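Local coordinates for fatty acyl CoA synthetase FADD13 (FATTY-ACYL-CoA SYNTHETASE) (Mycobacterium tuberculosis, PDB 3R44), which belongs to the ANL superfamily of enzymes, which pair a large N-terminal domain with a small, mobile C-terminal one, at residues A[48-53]-A[160-165]; A[57-62]-A[152-157]; A[221-226]-A[316-321]; A[374-377]-A[381-384]; A[412-417]-A[506-511]. One frame throughout, in Å; residues are numbered along the deposited sequence.

How the interactions relate
Interactions 1 and 2 share helix 46-62 at one end of the large domain. Their centres lie about 11 Å apart, and they meet where Pro163 CG packs on Ala57 CB at 3.7 Å. Interaction 3 sits near the middle of the chain and is joined to interaction 4 by a probable hydrogen bond of 2.7 Å between Glu319 OE2 and Tyr376 OH. Interaction 5 lies beyond the chain's centre, about 47 Å from interaction 1 between centres, and stays about 7 Å from both 3 and 4 at the nearest atoms. None of the five touches the bound histidine; the side chains of Cys321 and Lys374 come within about 11 Å of it, that of Asn50 within about 13 Å.

Interaction 1 of 5, residues A[48-53]-A[160-165]; sequences QMNALA and ADEPAV
Asn50 and Glu162 form a partly buried polar contact, with a small apolar touch beside it, where helix 46-62 of the large domain meets the loop running from helix 148-157 to strand 172-178. Asn50 ND2 gives a nearly straight hydrogen bond to Glu162 OE2, 3.0 Å long with an N-H...O angle of 167°. It arrives on the syn lone pair of that oxygen, the one on the side of OE1, and amide and carboxylate are almost coplanar, their planes 6° apart. CG of Asn50 stands trans to its backbone N (chi1 -172°), which brings the end of the side chain nearer to the loop. Glu162 comes to meet it through a chain bent at chi2, and the two side chains cross at about a right angle. Closer to the start of the loop, Ala160 turns its methyl to the helix: its CB lies 4.2 Å from Ala51 CB and 3.8 Å from Ala51 O. Lys90, on helix 79-91, ties the polar pair together, bonding to Asn50 OD1 and forming a salt bridge with Glu162 OE1, while Asn54 ND2 bonds to both Glu162 OE2 and Ala160 O. Both carboxylate oxygens are thus engaged, two amide N-H groups on OE2 and a lysine on OE1, a setting that would probably keep Glu162 ionised and restrict its rotation.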
# COMPACT_ATOMS: atom_id res chain seq x y z
N GLN A 48 -25.89 8.63 7.91
CA GLN A 48 -25.18 8.85 9.20
C GLN A 48 -23.70 9.12 9.02
O GLN A 48 -23.12 9.98 9.71
CB GLN A 48 -25.37 7.71 10.19
CG GLN A 48 -26.83 7.47 10.50
CD GLN A 48 -27.06 6.20 11.29
OE1 GLN A 48 -26.62 5.09 10.91
NE2 GLN A 48 -27.78 6.33 12.38
N MET A 49 -23.09 8.42 8.07
CA MET A 49 -21.69 8.61 7.86
C MET A 49 -21.45 10.06 7.34
O MET A 49 -20.49 10.72 7.76
CB MET A 49 -21.15 7.61 6.86
CG MET A 49 -19.64 7.70 6.80
SD MET A 49 -18.97 6.13 6.29
CE MET A 49 -18.85 6.45 4.56
N ASN A 50 -22.27 10.49 6.37
CA ASN A 50 -22.16 11.85 5.85
C ASN A 50 -22.33 12.87 7.00
O ASN A 50 -21.56 13.85 7.12
CB ASN A 50 -23.14 12.15 4.71
CG ASN A 50 -22.86 13.47 4.06
OD1 ASN A 50 -21.76 13.68 3.52
ND2 ASN A 50 -23.75 14.42 4.24
N ALA A 51 -23.31 12.64 7.89
CA ALA A 51 -23.52 13.54 9.03
C ALA A 51 -22.33 13.56 9.98
O ALA A 51 -21.91 14.59 10.43
CB ALA A 51 -24.79 13.17 9.77
N LEU A 52 -21.70 12.43 10.20
CA LEU A 52 -20.53 12.43 11.06
C LEU A 52 -19.34 13.12 10.37
O LEU A 52 -18.54 13.77 11.03
CB LEU A 52 -20.10 11.02 11.41
CG LEU A 52 -18.92 10.85 12.34
CD1 LEU A 52 -19.11 11.58 13.65
CD2 LEU A 52 -18.75 9.34 12.69
N ALA A 53 -19.17 12.91 9.06
CA ALA A 53 -18.16 13.69 8.33
C ALA A 53 -18.37 15.20 8.48
O ALA A 53 -17.40 15.96 8.63
CB ALA A 53 -18.14 13.27 6.82
N ALA A 160 -23.99 19.14 12.42
CA ALA A 160 -23.80 18.31 11.25
C ALA A 160 -24.09 19.11 9.99
O ALA A 160 -24.62 18.58 9.05
CB ALA A 160 -24.71 17.02 11.35
N ASP A 161 -23.70 20.39 9.97
CA ASP A 161 -23.93 21.29 8.83
C ASP A 161 -23.07 20.85 7.67
O ASP A 161 -21.90 20.60 7.83
CB ASP A 161 -23.47 22.73 9.16
CG ASP A 161 -24.25 23.40 10.32
OD1 ASP A 161 -25.46 23.11 10.47
OD2 ASP A 161 -23.65 24.25 11.07
N GLU A 162 -23.61 20.82 6.47
CA GLU A 162 -22.78 20.57 5.33
C GLU A 162 -21.90 21.82 5.07
O GLU A 162 -22.46 22.91 4.90
CB GLU A 162 -23.71 20.23 4.17
CG GLU A 162 -23.09 19.65 2.97
CD GLU A 162 -22.60 18.26 3.18
OE1 GLU A 162 -21.43 18.09 2.76
OE2 GLU A 162 -23.36 17.33 3.70
N PRO A 163 -20.56 21.71 5.10
CA PRO A 163 -19.77 22.92 4.80
C PRO A 163 -19.94 23.44 3.37
O PRO A 163 -20.25 22.68 2.46
CB PRO A 163 -18.31 22.44 4.96
CG PRO A 163 -18.42 21.12 5.73
CD PRO A 163 -19.70 20.54 5.31
N ALA A 164 -19.70 24.72 3.17
CA ALA A 164 -19.59 25.26 1.83
C ALA A 164 -18.38 24.55 1.24
O ALA A 164 -17.25 24.69 1.72
CB ALA A 164 -19.39 26.79 1.87
N VAL A 165 -18.59 23.70 0.25
CA VAL A 165 -17.46 22.96 -0.30
C VAL A 165 -17.15 23.66 -1.61
O VAL A 165 -18.03 23.77 -2.49
CB VAL A 165 -17.82 21.47 -0.54
CG1 VAL A 165 -16.68 20.73 -1.22
CG2 VAL A 165 -18.16 20.79 0.75

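Interaction 2 of 5, residues A[57-62]-A[152-157]; sequences ADVLTA and AERLRS
Ala57 O, half a turn before the Val59 that packs on Arg154 and Leu155, is gripped twice by Thr61: by its backbone N at 2.9 Å and by its OG1 at 3.0 Å. The two donors come from opposite faces of the carbonyl plane, OG1 tilted 34° from it. This belongs to helix 46-62, and the contact is a helix-helix packing with helix 148-157 in the large domain, with no hydrogen bond between the two segments. One valine carries nearly all of it. With CG1 trans to the backbone N (chi1 170°), Val59 presents both methyls to the other helix. CG1 lies 4.0 Å from Arg154 CB and also meets CD of that side chain, whose aliphatic part, extended from CG to NE, crosses the valine at about a right angle. Leu155 leaves its backbone pointing away from helix 46-62, yet its end swings back to it and also rests on Arg55 and Cys56 of that helix. Just past the end of helix 148-157, Ala159 N donates to Asp58 OD2, and Ala158 packs on Val59. The other valine methyl, CG2, touches both neighbours, 3.8 Å from Arg154 CB and 3.9 Å from Leu155 CD2.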
# COMPACT_ATOMS: atom_id res chain seq x y z
N ALA A 57 -15.86 17.87 10.13
CA ALA A 57 -15.49 19.11 9.47
C ALA A 57 -15.71 20.32 10.39
O ALA A 57 -14.89 21.27 10.38
CB ALA A 57 -16.30 19.28 8.20
N ASP A 58 -16.80 20.27 11.15
CA ASP A 58 -17.12 21.32 12.13
C ASP A 58 -16.03 21.41 13.19
O ASP A 58 -15.55 22.53 13.52
CB ASP A 58 -18.52 21.11 12.74
CG ASP A 58 -18.99 22.31 13.59
OD1 ASP A 58 -18.84 23.46 13.12
OD2 ASP A 58 -19.55 22.12 14.71
N VAL A 59 -15.62 20.26 13.70
CA VAL A 59 -14.54 20.17 14.70
C VAL A 59 -13.23 20.69 14.11
O VAL A 59 -12.54 21.50 14.73
CB VAL A 59 -14.34 18.74 15.25
CG1 VAL A 59 -13.03 18.63 16.09
CG2 VAL A 59 -15.58 18.28 16.02
N LEU A 60 -12.87 20.27 12.90
CA LEU A 60 -11.67 20.82 12.30
C LEU A 60 -11.68 22.32 12.05
O LEU A 60 -10.67 23.02 12.32
CB LEU A 60 -11.31 20.07 11.02
CG LEU A 60 -11.00 18.58 11.09
CD1 LEU A 60 -10.97 18.05 9.63
CD2 LEU A 60 -9.67 18.24 11.80
N THR A 61 -12.83 22.84 11.60
CA THR A 61 -13.02 24.26 11.40
C THR A 61 -12.75 24.97 12.73
O THR A 61 -12.07 26.02 12.79
CB THR A 61 -14.43 24.58 10.91
OG1 THR A 61 -14.54 24.12 9.56
CG2 THR A 61 -14.65 26.08 10.92
N ALA A 62 -13.28 24.39 13.79
CA ALA A 62 -13.15 25.01 15.12
C ALA A 62 -11.68 25.17 15.55
O ALA A 62 -11.32 26.09 16.28
CB ALA A 62 -13.94 24.20 16.19
N ALA A 152 -13.83 12.75 20.83
CA ALA A 152 -15.19 12.24 21.04
C ALA A 152 -16.08 13.32 21.68
O ALA A 152 -17.24 13.45 21.31
CB ALA A 152 -15.18 11.00 21.96
N GLU A 153 -15.52 14.09 22.61
CA GLU A 153 -16.27 15.14 23.29
C GLU A 153 -16.63 16.24 22.30
O GLU A 153 -17.77 16.75 22.32
CB GLU A 153 -15.51 15.73 24.49
N ARG A 154 -15.68 16.61 21.44
CA ARG A 154 -15.94 17.60 20.40
C ARG A 154 -17.03 17.16 19.42
O ARG A 154 -17.90 17.94 19.07
CB ARG A 154 -14.65 17.97 19.67
CG ARG A 154 -13.79 18.92 20.51
CD ARG A 154 -12.32 19.02 20.14
NE ARG A 154 -11.64 19.73 21.23
CZ ARG A 154 -11.73 21.04 21.45
NH1 ARG A 154 -12.42 21.81 20.63
NH2 ARG A 154 -11.10 21.59 22.51
N LEU A 155 -16.98 15.89 19.02
CA LEU A 155 -17.95 15.35 18.07
C LEU A 155 -19.36 15.40 18.66
O LEU A 155 -20.33 15.73 17.97
CB LEU A 155 -17.54 13.93 17.68
CG LEU A 155 -16.37 13.95 16.67
CD1 LEU A 155 -15.90 12.53 16.39
CD2 LEU A 155 -16.72 14.65 15.34
N ARG A 156 -19.46 15.14 19.95
CA ARG A 156 -20.74 15.19 20.63
C ARG A 156 -21.39 16.57 20.59
O ARG A 156 -22.61 16.64 20.57
CB ARG A 156 -20.63 14.64 22.08
CG ARG A 156 -20.48 13.10 22.10
CD ARG A 156 -20.57 12.45 23.50
NE ARG A 156 -19.85 13.20 24.54
CZ ARG A 156 -18.65 12.88 25.06
NH1 ARG A 156 -17.98 11.80 24.65
NH2 ARG A 156 -18.12 13.68 25.99
N SER A 157 -20.61 17.65 20.55
CA SER A 157 -21.21 18.99 20.55
C SER A 157 -21.23 19.70 19.17
O SER A 157 -21.74 20.81 19.07
CB SER A 157 -20.51 19.86 21.62
OG SER A 157 -19.23 20.28 21.16

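Interaction 3 of 5, residues A[221-226]-A[316-321]; sequences FHVAAL and ALTESC
Val223 directs its side chain toward the turn 316-321 and divides its two methyls between the ends of that turn. CG1 meets its first half, 3.9 Å from Thr318 CA and 4.0 Å from Leu317 O; CG2 meets its end, 3.7 Å from Cys321 CA. The fork is set by chi1 at 76°: CG1 takes the crowded position between backbone N and carbonyl carbon, which leaves CG2 trans to the N. Nothing on the other side reaches out to match it. Cys321 directs its CB away, leaving SG 4.3 Å from CG2, and Leu317 also turns away, so the valine is received mainly by backbone. The turn keeps its shape by bonds of its own. Leu317 N donates to Ser320 OG at 3.0 Å (160° at the hydrogen), while Leu317 O accepts from Ser320 N at 3.1 Å, so Leu317 and Ser320 are linked by two bonds. On the helix side His222 holds the N-cap position, its O taking the N-H of Leu226 at 3.1 Å. Thr227 OG1 lies within hydrogen-bonding reach of both Val223 O and Cys321 O, which must share its one proton, and Met176 of strand 172-178 also touches the valine. The contact therefore seats the first residue of helix 223-235 against the turn between strands 310-316 and 324-327 of the large mixed sheet. The Leu-Thr-Glu run in that turn matches the A5 sequence motif of ANL enzymes, which in relatives lines the active-site cleft.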
# COMPACT_ATOMS: atom_id res chain seq x y z
N PHE A 221 -4.18 3.60 7.23
CA PHE A 221 -3.12 4.46 6.79
C PHE A 221 -2.37 3.91 5.57
O PHE A 221 -1.41 4.53 5.17
CB PHE A 221 -2.14 4.83 7.92
CG PHE A 221 -1.57 3.62 8.68
CD1 PHE A 221 -0.62 2.77 8.09
CD2 PHE A 221 -2.03 3.30 9.98
CE1 PHE A 221 -0.16 1.61 8.75
CE2 PHE A 221 -1.56 2.17 10.66
CZ PHE A 221 -0.60 1.33 10.04
N HIS A 222 -2.72 2.73 5.09
CA HIS A 222 -2.12 2.15 3.88
C HIS A 222 -2.94 2.74 2.73
O HIS A 222 -4.15 2.81 2.82
CB HIS A 222 -2.27 0.61 3.80
CG HIS A 222 -1.42 -0.16 4.77
ND1 HIS A 222 -0.06 0.03 4.88
CD2 HIS A 222 -1.74 -1.13 5.66
CE1 HIS A 222 0.42 -0.76 5.82
NE2 HIS A 222 -0.58 -1.47 6.32
N VAL A 223 -2.26 3.14 1.66
CA VAL A 223 -2.95 3.78 0.55
C VAL A 223 -4.03 2.93 -0.04
O VAL A 223 -5.09 3.47 -0.42
CB VAL A 223 -1.94 4.33 -0.50
CG1 VAL A 223 -1.35 3.16 -1.37
CG2 VAL A 223 -2.61 5.33 -1.35
N ALA A 224 -3.84 1.62 -0.12
CA ALA A 224 -4.86 0.84 -0.73
C ALA A 224 -6.10 0.74 0.15
O ALA A 224 -7.20 0.59 -0.38
CB ALA A 224 -4.36 -0.55 -1.10
N ALA A 225 -5.95 0.84 1.46
CA ALA A 225 -7.10 0.75 2.33
C ALA A 225 -7.86 2.06 2.21
O ALA A 225 -9.09 2.08 2.21
CB ALA A 225 -6.68 0.48 3.80
N LEU A 226 -7.15 3.18 2.07
CA LEU A 226 -7.83 4.43 1.88
C LEU A 226 -8.64 4.47 0.58
O LEU A 226 -9.79 4.90 0.53
CB LEU A 226 -6.78 5.56 1.86
CG LEU A 226 -7.29 6.95 1.92
CD1 LEU A 226 -8.48 6.97 2.90
CD2 LEU A 226 -6.08 7.93 2.31
N ALA A 316 0.71 -1.98 -7.06
CA ALA A 316 0.45 -0.53 -6.89
C ALA A 316 1.52 0.02 -5.98
O ALA A 316 2.25 -0.77 -5.35
CB ALA A 316 -0.93 -0.33 -6.29
N LEU A 317 1.58 1.35 -5.85
CA LEU A 317 2.58 2.03 -5.04
C LEU A 317 1.81 3.08 -4.32
O LEU A 317 0.75 3.48 -4.78
CB LEU A 317 3.61 2.72 -5.92
CG LEU A 317 4.51 1.92 -6.85
CD1 LEU A 317 5.65 2.86 -7.30
CD2 LEU A 317 5.06 0.72 -6.09
N THR A 318 2.38 3.65 -3.28
CA THR A 318 1.86 4.90 -2.75
C THR A 318 1.65 6.00 -3.79
O THR A 318 0.60 6.64 -3.81
CB THR A 318 2.72 5.36 -1.55
OG1 THR A 318 2.77 4.27 -0.61
CG2 THR A 318 2.12 6.57 -0.86
N GLU A 319 2.62 6.17 -4.68
CA GLU A 319 2.60 7.17 -5.75
C GLU A 319 1.47 6.97 -6.75
O GLU A 319 1.11 7.90 -7.46
CB GLU A 319 3.94 7.18 -6.47
CG GLU A 319 5.06 7.78 -5.62
CD GLU A 319 5.90 6.73 -4.87
OE1 GLU A 319 5.35 5.66 -4.44
OE2 GLU A 319 7.10 7.05 -4.61
N SER A 320 0.95 5.75 -6.85
CA SER A 320 -0.18 5.45 -7.75
C SER A 320 -1.52 5.32 -7.05
O SER A 320 -2.50 4.84 -7.62
CB SER A 320 0.14 4.23 -8.58
OG SER A 320 0.05 3.09 -7.79
N CYS A 321 -1.56 5.78 -5.81
CA CYS A 321 -2.77 5.78 -4.98
C CYS A 321 -3.40 4.43 -4.84
O CYS A 321 -4.63 4.32 -4.80
CB CYS A 321 -3.84 6.71 -5.55
SG CYS A 321 -4.86 7.50 -4.33

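Interaction 4 of 5, residues A[374-377]-A[381-384]; sequences KEYW and EATR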
# COMPACT_ATOMS: atom_id res chain seq x y z
N LYS A 374 0.44 14.10 -7.43
CA LYS A 374 0.68 15.43 -7.95
C LYS A 374 2.17 15.79 -7.87
O LYS A 374 2.75 16.38 -8.81
CB LYS A 374 -0.13 16.47 -7.17
CG LYS A 374 0.27 17.92 -7.54
CD LYS A 374 -0.29 18.96 -6.56
CE LYS A 374 -1.70 19.28 -6.85
NZ LYS A 374 -2.18 20.46 -6.03
N GLU A 375 2.77 15.47 -6.73
CA GLU A 375 4.15 15.83 -6.47
C GLU A 375 4.60 15.13 -5.19
O GLU A 375 3.77 14.63 -4.42
CB GLU A 375 4.25 17.33 -6.27
CG GLU A 375 3.60 17.80 -4.97
CD GLU A 375 3.31 19.29 -4.92
OE1 GLU A 375 3.27 19.95 -5.98
OE2 GLU A 375 3.08 19.79 -3.80
N TYR A 376 5.90 15.09 -4.95
CA TYR A 376 6.39 14.82 -3.61
C TYR A 376 6.42 16.14 -2.85
O TYR A 376 6.84 17.16 -3.38
CB TYR A 376 7.79 14.22 -3.68
CG TYR A 376 7.90 12.86 -4.28
CD1 TYR A 376 7.34 11.74 -3.64
CD2 TYR A 376 8.59 12.67 -5.50
CE1 TYR A 376 7.47 10.50 -4.19
CE2 TYR A 376 8.73 11.42 -6.04
CZ TYR A 376 8.17 10.35 -5.39
OH TYR A 376 8.28 9.10 -5.91
N TRP A 377 5.89 16.11 -1.63
CA TRP A 377 5.68 17.31 -0.87
C TRP A 377 6.96 18.11 -0.64
O TRP A 377 7.93 17.57 -0.10
CB TRP A 377 5.04 16.93 0.46
CG TRP A 377 4.75 18.09 1.38
CD1 TRP A 377 5.40 18.36 2.52
CD2 TRP A 377 3.69 19.06 1.30
NE1 TRP A 377 4.89 19.46 3.12
CE2 TRP A 377 3.80 19.89 2.42
CE3 TRP A 377 2.67 19.31 0.39
CZ2 TRP A 377 2.98 21.01 2.62
CZ3 TRP A 377 1.81 20.39 0.60
CH2 TRP A 377 1.96 21.21 1.70
N GLU A 381 12.20 19.12 -7.28
CA GLU A 381 13.23 18.46 -8.13
C GLU A 381 13.10 16.93 -8.17
O GLU A 381 13.18 16.34 -9.27
CB GLU A 381 14.68 18.91 -7.80
CG GLU A 381 15.04 20.27 -8.38
CD GLU A 381 15.45 20.23 -9.87
OE1 GLU A 381 16.68 20.19 -10.16
OE2 GLU A 381 14.54 20.25 -10.76
N ALA A 382 12.91 16.29 -7.00
CA ALA A 382 12.55 14.90 -6.91
C ALA A 382 11.32 14.58 -7.74
O ALA A 382 11.29 13.57 -8.39
CB ALA A 382 12.31 14.45 -5.48
N THR A 383 10.35 15.46 -7.76
CA THR A 383 9.13 15.23 -8.53
C THR A 383 9.47 15.22 -10.02
O THR A 383 9.19 14.27 -10.74
CB THR A 383 8.08 16.28 -8.18
OG1 THR A 383 7.80 16.23 -6.76
CG2 THR A 383 6.80 16.08 -8.98
N ARG A 384 10.15 16.26 -10.50
CA ARG A 384 10.55 16.29 -11.91
C ARG A 384 11.36 15.09 -12.33
O ARG A 384 11.18 14.57 -13.41
CB ARG A 384 11.40 17.54 -12.16
CG ARG A 384 10.60 18.80 -12.12
CD ARG A 384 11.35 19.97 -12.79
NE ARG A 384 12.15 20.66 -11.79
CZ ARG A 384 11.66 21.55 -10.91
NH1 ARG A 384 10.36 21.89 -10.92
NH2 ARG A 384 12.47 22.11 -10.02
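Thr383 is the tight point of this contact: its OG1 accepts the backbone N-H of Tyr376 at 2.9 Å, with an angle of 157° at the hydrogen. The other branch is used as well, CG2 lying 3.7 Å from Glu375 CA. Both reach strand 375-376 because chi1 of -58° sets OG1 beside the threonine's own backbone N and CG2 trans to it. The tyrosine ring brings an edge rather than a face to the helix, with Thr383 N in its plane and CD2 4.1 Å from Ala382 CB. Backbone bonds of Lys374 and Glu375 with Val189, and of Trp377 with Gly187, join this segment to strand 186-191. The far side of helix 380-385 is looser and solvent-exposed. There Arg384 grips Glu381 within the helix, side-on: NE at 2.6 Å and NH2 at 2.9 Å both meet the single atom Glu381 OE2, and neither residue touches the strand. Thr383 OG1 is also hydrogen-bonded to Arg379 O, one turn back. Since a carbonyl can only accept, the threonine hydroxyl gives its proton to Arg379 O, just ahead of the helix, and offers its oxygen to the strand, and so is satisfied in both roles, which should fix its rotation.

Interaction 5 of 5, residues A[412-417]-A[506-511]; sequences LKDMII and VLREQY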
# COMPACT_ATOMS: atom_id res chain seq x y z
N LEU A 412 12.51 -1.34 -6.08
CA LEU A 412 13.45 -0.27 -5.78
C LEU A 412 14.13 -0.50 -4.45
O LEU A 412 15.34 -0.30 -4.33
CB LEU A 412 12.71 1.08 -5.75
CG LEU A 412 13.57 2.32 -5.43
CD1 LEU A 412 14.75 2.30 -6.37
CD2 LEU A 412 12.78 3.57 -5.57
N LYS A 413 13.36 -0.96 -3.45
CA LYS A 413 13.90 -1.16 -2.08
C LYS A 413 15.06 -2.13 -1.99
O LYS A 413 15.81 -2.10 -1.02
CB LYS A 413 12.82 -1.62 -1.10
CG LYS A 413 12.25 -3.00 -1.42
CD LYS A 413 10.99 -3.34 -0.64
CE LYS A 413 10.53 -4.78 -1.04
NZ LYS A 413 9.51 -5.31 -0.08
N ASP A 414 15.17 -3.02 -2.96
CA ASP A 414 16.20 -4.03 -2.97
C ASP A 414 17.34 -3.71 -3.92
O ASP A 414 18.35 -4.40 -3.95
CB ASP A 414 15.56 -5.38 -3.33
CG ASP A 414 14.59 -5.88 -2.23
OD1 ASP A 414 14.81 -5.61 -1.02
OD2 ASP A 414 13.57 -6.52 -2.59
N MET A 415 17.22 -2.61 -4.64
CA MET A 415 18.26 -2.18 -5.56
C MET A 415 19.56 -1.88 -4.79
O MET A 415 19.54 -1.43 -3.64
CB MET A 415 17.81 -0.95 -6.34
CG MET A 415 18.81 -0.56 -7.41
SD MET A 415 18.33 0.96 -8.27
CE MET A 415 18.74 2.26 -7.06
N ILE A 416 20.70 -2.20 -5.40
CA ILE A 416 22.02 -2.04 -4.78
C ILE A 416 22.73 -0.90 -5.48
O ILE A 416 22.73 -0.83 -6.69
CB ILE A 416 22.84 -3.38 -4.83
CG1 ILE A 416 22.02 -4.52 -4.17
CG2 ILE A 416 24.20 -3.22 -4.11
CD1 ILE A 416 22.45 -5.96 -4.50
N ILE A 417 23.32 0.03 -4.73
CA ILE A 417 24.21 1.02 -5.33
C ILE A 417 25.66 0.69 -5.01
O ILE A 417 26.07 0.73 -3.84
CB ILE A 417 23.87 2.41 -4.85
CG1 ILE A 417 22.44 2.75 -5.26
CG2 ILE A 417 24.79 3.43 -5.51
CD1 ILE A 417 22.02 4.14 -4.79
N VAL A 506 15.56 -10.35 6.46
CA VAL A 506 16.20 -11.40 7.29
C VAL A 506 17.61 -11.75 6.77
O VAL A 506 18.58 -11.80 7.56
CB VAL A 506 15.30 -12.64 7.45
CG1 VAL A 506 16.04 -13.74 8.26
CG2 VAL A 506 13.94 -12.23 8.16
N LEU A 507 17.75 -11.90 5.45
CA LEU A 507 19.07 -12.11 4.90
C LEU A 507 20.03 -11.05 5.32
O LEU A 507 21.14 -11.39 5.71
CB LEU A 507 19.04 -12.14 3.39
CG LEU A 507 18.64 -13.48 2.79
CD1 LEU A 507 18.40 -13.25 1.25
CD2 LEU A 507 19.69 -14.60 3.01
N ARG A 508 19.65 -9.76 5.23
CA ARG A 508 20.54 -8.67 5.60
C ARG A 508 20.94 -8.75 7.08
O ARG A 508 22.09 -8.47 7.42
CB ARG A 508 19.93 -7.26 5.33
CG ARG A 508 19.70 -6.96 3.87
CD ARG A 508 19.00 -5.59 3.64
NE ARG A 508 18.59 -5.58 2.25
CZ ARG A 508 17.36 -5.70 1.79
NH1 ARG A 508 16.30 -5.78 2.61
NH2 ARG A 508 17.19 -5.74 0.47
N GLU A 509 20.00 -9.17 7.93
CA GLU A 509 20.26 -9.39 9.34
C GLU A 509 21.24 -10.53 9.55
O GLU A 509 22.14 -10.46 10.38
CB GLU A 509 18.97 -9.80 10.07
CG GLU A 509 18.03 -8.68 10.49
CD GLU A 509 16.67 -9.24 10.99
OE1 GLU A 509 16.64 -10.33 11.62
OE2 GLU A 509 15.63 -8.59 10.74
N GLN A 510 21.00 -11.63 8.85
CA GLN A 510 21.83 -12.80 8.99
C GLN A 510 23.28 -12.48 8.68
O GLN A 510 24.18 -12.81 9.48
CB GLN A 510 21.34 -13.89 8.05
CG GLN A 510 20.10 -14.65 8.53
CD GLN A 510 19.63 -15.66 7.53
OE1 GLN A 510 20.04 -15.64 6.38
NE2 GLN A 510 18.80 -16.59 7.97
N TYR A 511 23.51 -11.86 7.53
CA TYR A 511 24.85 -11.59 7.09
C TYR A 511 25.48 -10.27 7.56
O TYR A 511 26.62 -9.99 7.20
CB TYR A 511 24.98 -11.84 5.58
CG TYR A 511 24.63 -13.27 5.31
CD1 TYR A 511 25.55 -14.29 5.61
CD2 TYR A 511 23.38 -13.62 4.82
CE1 TYR A 511 25.22 -15.63 5.44
CE2 TYR A 511 23.03 -14.96 4.63
CZ TYR A 511 23.98 -15.96 4.92
OH TYR A 511 23.64 -17.30 4.75
O HOH W 1 13.67 -5.88 1.38
O HOH W 2 19.57 -5.38 -1.27
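Chi1 of -66° in Arg508 sets CG trans to the carbonyl carbon, and from there the chain runs extended to NE, carrying the guanidinium across to Asp414, whose own CG takes the same position. The contact lies at the surface of the small C-terminal domain that ANL enzymes carry, where helix 504-511 faces the stretch leading into the hairpin 416-418/421-423. The Leu-Lys-Asp run probably belongs to the A8 motif, which in relatives holds the interdomain hinge. The backbones stay well apart, 10.7 Å between Asp414 CA and Arg508 CA, so the long arginine does the spanning, resting on Ile444 of strand 438-448. Arg508 NH2 donates to Asp414 OD1 at 2.8 Å with an angle of 161°, forming a salt bridge through one nitrogen and one oxygen. The oxygen lies at the guanidinium edge, near its plane, but is itself met on its anti side and from somewhat out of the carboxylate plane; the two planes differ by 26°. Two waters near the guanidinium plane add to the grip, one on each side of the direct bond. Water 2 accepts from Arg508 NH2 at 3.0 Å and donates to Asp414 O at 3.1 Å, so NH2 serves both side chain and backbone. Water 1 bridges to the same oxygen, accepting from Arg508 NH1 at 2.9 Å and donating to Asp414 OD1 at 2.7 Å.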